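Local structure of sulfoquinovosidase (Escherichia coli, 5AEG) at residues A[563-574]-A[667-678]. The protein hydrolyses sulfoquinovosyl diacylglycerides and simple sulfoquinovosides such as sulfoquinovosyl glycerol, releasing sulfoquinovose for sulfoglycolysis. Numbering follows the deposited sequence.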
loop_
_atom_site.group_PDB
_atom_site.type_symbol
_atom_site.label_atom_id
_atom_site.label_comp_id
_atom_site.label_asym_id
_atom_site.label_seq_id
_atom_site.Cartn_x
_atom_site.Cartn_y
_atom_site.Cartn_z
ATOM N N THR A 563 -10.854 23.722 -4.589
ATOM C CA THR A 563 -11.253 24.234 -5.913
ATOM C C THR A 563 -10.225 23.833 -6.963
ATOM O O THR A 563 -10.601 23.517 -8.056
ATOM C CB THR A 563 -11.442 25.747 -5.862
ATOM O OG1 THR A 563 -12.430 26.002 -4.898
ATOM C CG2 THR A 563 -11.942 26.255 -7.136
ATOM N N VAL A 564 -8.957 23.869 -6.613
ATOM C CA VAL A 564 -7.883 23.324 -7.508
ATOM C C VAL A 564 -8.275 21.897 -7.848
ATOM O O VAL A 564 -8.361 21.525 -9.026
ATOM C CB VAL A 564 -6.508 23.487 -6.902
ATOM C CG1 VAL A 564 -5.437 22.731 -7.666
ATOM C CG2 VAL A 564 -6.154 25.014 -6.781
ATOM N N PHE A 565 -8.501 21.072 -6.820
ATOM C CA PHE A 565 -8.664 19.651 -7.023
ATOM C C PHE A 565 -9.888 19.397 -7.923
ATOM O O PHE A 565 -9.856 18.567 -8.873
ATOM C CB PHE A 565 -8.847 18.954 -5.619
ATOM C CG PHE A 565 -9.268 17.527 -5.698
ATOM C CD1 PHE A 565 -8.343 16.564 -6.024
ATOM C CD2 PHE A 565 -10.536 17.146 -5.325
ATOM C CE1 PHE A 565 -8.710 15.218 -6.035
ATOM C CE2 PHE A 565 -10.929 15.825 -5.290
ATOM C CZ PHE A 565 -9.996 14.834 -5.687
ATOM N N THR A 566 -10.990 20.054 -7.633
ATOM C CA THR A 566 -12.235 19.823 -8.382
ATOM C C THR A 566 -12.107 20.329 -9.848
ATOM O O THR A 566 -12.652 19.715 -10.743
ATOM C CB THR A 566 -13.508 20.416 -7.737
ATOM O OG1 THR A 566 -13.337 21.817 -7.511
ATOM C CG2 THR A 566 -13.789 19.692 -6.427
ATOM N N THR A 567 -11.300 21.357 -10.064
ATOM C CA THR A 567 -11.042 21.838 -11.419
ATOM C C THR A 567 -10.356 20.753 -12.291
ATOM O O THR A 567 -10.651 20.599 -13.500
ATOM C CB THR A 567 -10.214 23.074 -11.410
ATOM O OG1 THR A 567 -10.881 24.106 -10.660
ATOM C CG2 THR A 567 -9.944 23.589 -12.882
ATOM N N LEU A 568 -9.481 19.950 -11.660
ATOM C CA LEU A 568 -8.850 18.845 -12.342
ATOM C C LEU A 568 -9.702 17.644 -12.620
ATOM O O LEU A 568 -9.211 16.730 -13.318
ATOM C CB LEU A 568 -7.606 18.401 -11.567
ATOM C CG LEU A 568 -6.505 19.426 -11.372
ATOM C CD1 LEU A 568 -5.485 18.800 -10.456
ATOM C CD2 LEU A 568 -5.840 19.714 -12.689
ATOM N N LYS A 569 -10.950 17.586 -12.121
ATOM C CA LYS A 569 -11.800 16.431 -12.257
ATOM C C LYS A 569 -11.723 15.674 -13.600
ATOM O O LYS A 569 -11.530 14.455 -13.614
ATOM C CB LYS A 569 -13.226 16.704 -11.874
ATOM C CG LYS A 569 -14.239 15.612 -12.160
ATOM C CD LYS A 569 -15.610 15.899 -11.574
ATOM C CE LYS A 569 -16.508 14.689 -11.683
ATOM N NZ LYS A 569 -17.817 15.095 -11.159
ATOM N N PRO A 570 -11.902 16.382 -14.724
ATOM C CA PRO A 570 -11.994 15.589 -15.959
ATOM C C PRO A 570 -10.655 14.969 -16.328
ATOM O O PRO A 570 -10.608 13.882 -16.904
ATOM C CB PRO A 570 -12.497 16.634 -17.026
ATOM C CG PRO A 570 -12.111 17.915 -16.427
ATOM C CD PRO A 570 -12.270 17.785 -14.945
ATOM N N TYR A 571 -9.572 15.629 -15.963
ATOM C CA TYR A 571 -8.231 15.142 -16.210
ATOM C C TYR A 571 -7.933 13.900 -15.345
ATOM O O TYR A 571 -7.496 12.862 -15.857
ATOM C CB TYR A 571 -7.208 16.232 -15.923
ATOM C CG TYR A 571 -5.790 15.818 -16.034
ATOM C CD1 TYR A 571 -5.212 15.544 -17.285
ATOM C CD2 TYR A 571 -5.012 15.604 -14.911
ATOM C CE1 TYR A 571 -3.918 15.177 -17.426
ATOM C CE2 TYR A 571 -3.682 15.220 -15.043
ATOM C CZ TYR A 571 -3.129 15.012 -16.297
ATOM O OH TYR A 571 -1.828 14.620 -16.398
ATOM N N LEU A 572 -8.246 14.021 -14.051
ATOM C CA LEU A 572 -8.123 12.857 -13.130
ATOM C C LEU A 572 -9.006 11.633 -13.539
ATOM O O LEU A 572 -8.599 10.499 -13.484
ATOM C CB LEU A 572 -8.496 13.285 -11.737
ATOM C CG LEU A 572 -7.563 14.296 -11.071
ATOM C CD1 LEU A 572 -8.056 14.745 -9.678
ATOM C CD2 LEU A 572 -6.129 13.747 -10.967
ATOM N N LYS A 573 -10.202 11.903 -14.018
ATOM C CA LYS A 573 -11.149 10.891 -14.363
ATOM C C LYS A 573 -10.603 10.154 -15.574
ATOM O O LYS A 573 -10.646 8.945 -15.610
ATOM C CB LYS A 573 -12.527 11.605 -14.569
ATOM C CG LYS A 573 -13.672 10.738 -14.940
ATOM C CD LYS A 573 -15.048 11.406 -14.681
ATOM C CE LYS A 573 -16.158 10.353 -14.877
ATOM N NZ LYS A 573 -16.411 9.513 -13.628
ATOM N N GLU A 574 -10.048 10.867 -16.551
ATOM C CA GLU A 574 -9.357 10.220 -17.643
ATOM C C GLU A 574 -8.181 9.313 -17.171
ATOM O O GLU A 574 -8.032 8.158 -17.630
ATOM C CB GLU A 574 -8.895 11.262 -18.682
ATOM C CG GLU A 574 -8.005 10.673 -19.808
ATOM C CD GLU A 574 -7.425 11.763 -20.713
ATOM O OE1 GLU A 574 -6.373 12.416 -20.436
ATOM O OE2 GLU A 574 -8.123 12.055 -21.683
ATOM N N GLU A 667 -2.853 18.468 -24.307
ATOM C CA GLU A 667 -4.173 18.807 -24.813
ATOM C C GLU A 667 -5.055 19.382 -23.759
ATOM O O GLU A 667 -6.039 19.987 -24.068
ATOM C CB GLU A 667 -4.836 17.624 -25.522
ATOM C CG GLU A 667 -5.294 16.455 -24.663
ATOM C CD GLU A 667 -4.180 15.409 -24.348
ATOM O OE1 GLU A 667 -2.943 15.715 -24.367
ATOM O OE2 GLU A 667 -4.582 14.267 -24.051
ATOM N N TRP A 668 -4.685 19.236 -22.478
ATOM C CA TRP A 668 -5.373 19.857 -21.332
ATOM C C TRP A 668 -4.805 21.220 -20.873
ATOM O O TRP A 668 -5.180 21.739 -19.782
ATOM C CB TRP A 668 -5.226 18.873 -20.110
ATOM C CG TRP A 668 -5.921 17.541 -20.331
ATOM C CD1 TRP A 668 -5.333 16.323 -20.705
ATOM C CD2 TRP A 668 -7.267 17.269 -20.106
ATOM N NE1 TRP A 668 -6.272 15.344 -20.752
ATOM C CE2 TRP A 668 -7.473 15.908 -20.391
ATOM C CE3 TRP A 668 -8.357 18.048 -19.707
ATOM C CZ2 TRP A 668 -8.674 15.336 -20.245
ATOM C CZ3 TRP A 668 -9.578 17.440 -19.597
ATOM C CH2 TRP A 668 -9.715 16.114 -19.841
ATOM N N ALA A 669 -3.916 21.818 -21.676
ATOM C CA ALA A 669 -3.240 23.038 -21.266
ATOM C C ALA A 669 -4.178 24.178 -20.926
ATOM O O ALA A 669 -3.881 24.932 -20.013
ATOM C CB ALA A 669 -2.232 23.537 -22.289
ATOM N N ALA A 670 -5.284 24.324 -21.636
ATOM C CA ALA A 670 -6.204 25.394 -21.289
ATOM C C ALA A 670 -6.809 25.158 -19.871
ATOM O O ALA A 670 -6.924 26.088 -19.104
ATOM C CB ALA A 670 -7.301 25.534 -22.291
ATOM N N LEU A 671 -7.161 23.918 -19.525
ATOM C CA LEU A 671 -7.670 23.613 -18.136
ATOM C C LEU A 671 -6.563 24.011 -17.130
ATOM O O LEU A 671 -6.822 24.686 -16.191
ATOM C CB LEU A 671 -8.020 22.142 -17.976
ATOM C CG LEU A 671 -8.640 21.757 -16.613
ATOM C CD1 LEU A 671 -9.964 22.458 -16.406
ATOM C CD2 LEU A 671 -8.833 20.297 -16.630
ATOM N N PHE A 672 -5.324 23.635 -17.383
ATOM C CA PHE A 672 -4.249 23.898 -16.431
ATOM C C PHE A 672 -3.908 25.369 -16.331
ATOM O O PHE A 672 -3.596 25.846 -15.261
ATOM C CB PHE A 672 -2.987 23.095 -16.744
ATOM C CG PHE A 672 -3.203 21.594 -16.852
ATOM C CD1 PHE A 672 -4.173 20.957 -16.127
ATOM C CD2 PHE A 672 -2.431 20.839 -17.739
ATOM C CE1 PHE A 672 -4.356 19.596 -16.218
ATOM C CE2 PHE A 672 -2.598 19.456 -17.830
ATOM C CZ PHE A 672 -3.540 18.837 -17.053
ATOM N N ALA A 673 -4.016 26.109 -17.430
ATOM C CA ALA A 673 -3.774 27.521 -17.357
ATOM C C ALA A 673 -4.837 28.284 -16.460
ATOM O O ALA A 673 -4.579 29.336 -15.916
ATOM C CB ALA A 673 -3.771 28.110 -18.780
ATOM N N SER A 674 -5.982 27.734 -16.335
ATOM C CA SER A 674 -7.057 28.302 -15.535
ATOM C C SER A 674 -6.836 28.179 -14.006
ATOM O O SER A 674 -7.434 28.908 -13.240
ATOM C CB SER A 674 -8.367 27.652 -15.927
ATOM O OG SER A 674 -8.662 26.410 -15.285
ATOM N N LEU A 675 -5.914 27.325 -13.571
ATOM C CA LEU A 675 -5.631 27.067 -12.126
ATOM C C LEU A 675 -5.190 28.284 -11.333
ATOM O O LEU A 675 -5.725 28.543 -10.239
ATOM C CB LEU A 675 -4.553 25.973 -11.962
ATOM C CG LEU A 675 -4.948 24.573 -12.432
ATOM C CD1 LEU A 675 -3.789 23.595 -12.251
ATOM C CD2 LEU A 675 -6.152 24.069 -11.697
ATOM N N LYS A 676 -4.283 29.031 -11.894
ATOM C CA LYS A 676 -3.764 30.182 -11.263
ATOM C C LYS A 676 -4.774 31.348 -10.987
ATOM O O LYS A 676 -4.524 32.177 -10.115
ATOM C CB LYS A 676 -2.622 30.721 -12.103
ATOM C CG LYS A 676 -3.064 31.645 -13.191
ATOM C CD LYS A 676 -1.867 32.252 -13.873
ATOM C CE LYS A 676 -1.048 31.251 -14.677
ATOM N NZ LYS A 676 -1.862 30.487 -15.671
ATOM N N SER A 677 -5.869 31.435 -11.703
ATOM C CA SER A 677 -6.819 32.496 -11.396
ATOM C C SER A 677 -7.954 32.008 -10.481
ATOM O O SER A 677 -8.908 32.716 -10.259
ATOM C CB SER A 677 -7.346 33.089 -12.697
ATOM O OG SER A 677 -7.822 32.059 -13.506
ATOM N N ILE A 678 -7.863 30.799 -9.940
ATOM C CA ILE A 678 -8.872 30.314 -8.982
ATOM C C ILE A 678 -8.898 31.225 -7.794
ATOM O O ILE A 678 -7.839 31.477 -7.286
ATOM C CB ILE A 678 -8.531 28.852 -8.541
ATOM C CG1 ILE A 678 -9.223 27.869 -9.513
ATOM C CG2 ILE A 678 -8.892 28.550 -7.077
ATOM C CD1 ILE A 678 -8.557 26.520 -9.581
#
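Trp668, the N-cap residue of helix 669-673, sets its indole among Pro570, Tyr571 and Glu574, with Tyr571 over a face and Glu574 at the edge. Its NE1 donates a hydrogen bond to Glu574 OE1 (2.9 Å). The donor comes from the syn side, tilted out of the carboxylate plane, and the bond is bent, with an N-H...O angle of 145°. Tyr571 turns its edge to the indole face in a T-shaped stack, with planes at 78°. CD1 of Tyr571 lies 3.5 Å from Trp668 CD1. Tyr571 CA adds a CH-pi contact over the six-membered ring, and Pro570 CB touches Trp668 CZ3. With an alanine here instead of Trp668, Glu574 OE1 would probably lose this donor and the edge of Tyr571 its cover.

Leu671 reaches out with CG anti to its backbone N (chi1 -176°). Its CD1 packs on Thr567 CG2 at 3.7 Å, and its CD2 touches Pro570 CG. Phe672 points its CZ at the centre of one Tyr571 face, with planes almost perpendicular. Tyr571 is thus edge to one ring and face to the other, while its OH is hydrogen-bonded to Leu609 O and Asp612 N. Phe672 CE1 also meets Leu568 CD2 at 3.8 Å. Leu675 CD2 contacts Thr567 CG2. Ile678 sets CG2 on Thr563 CG2 (3.8 Å) and CD1 near Val564 CG2. Thr567 OG1 donates a hydrogen bond to Thr563 O.

Ile613 of strand 613-615 backs Leu568, Tyr571 and Phe672. Away from the catalytic residues, an aromatic cluster of Tyr571, Trp668 and Phe672, extended by aliphatic side chains, joins helices 552-567 and 569-582 to the C-terminal helical segment.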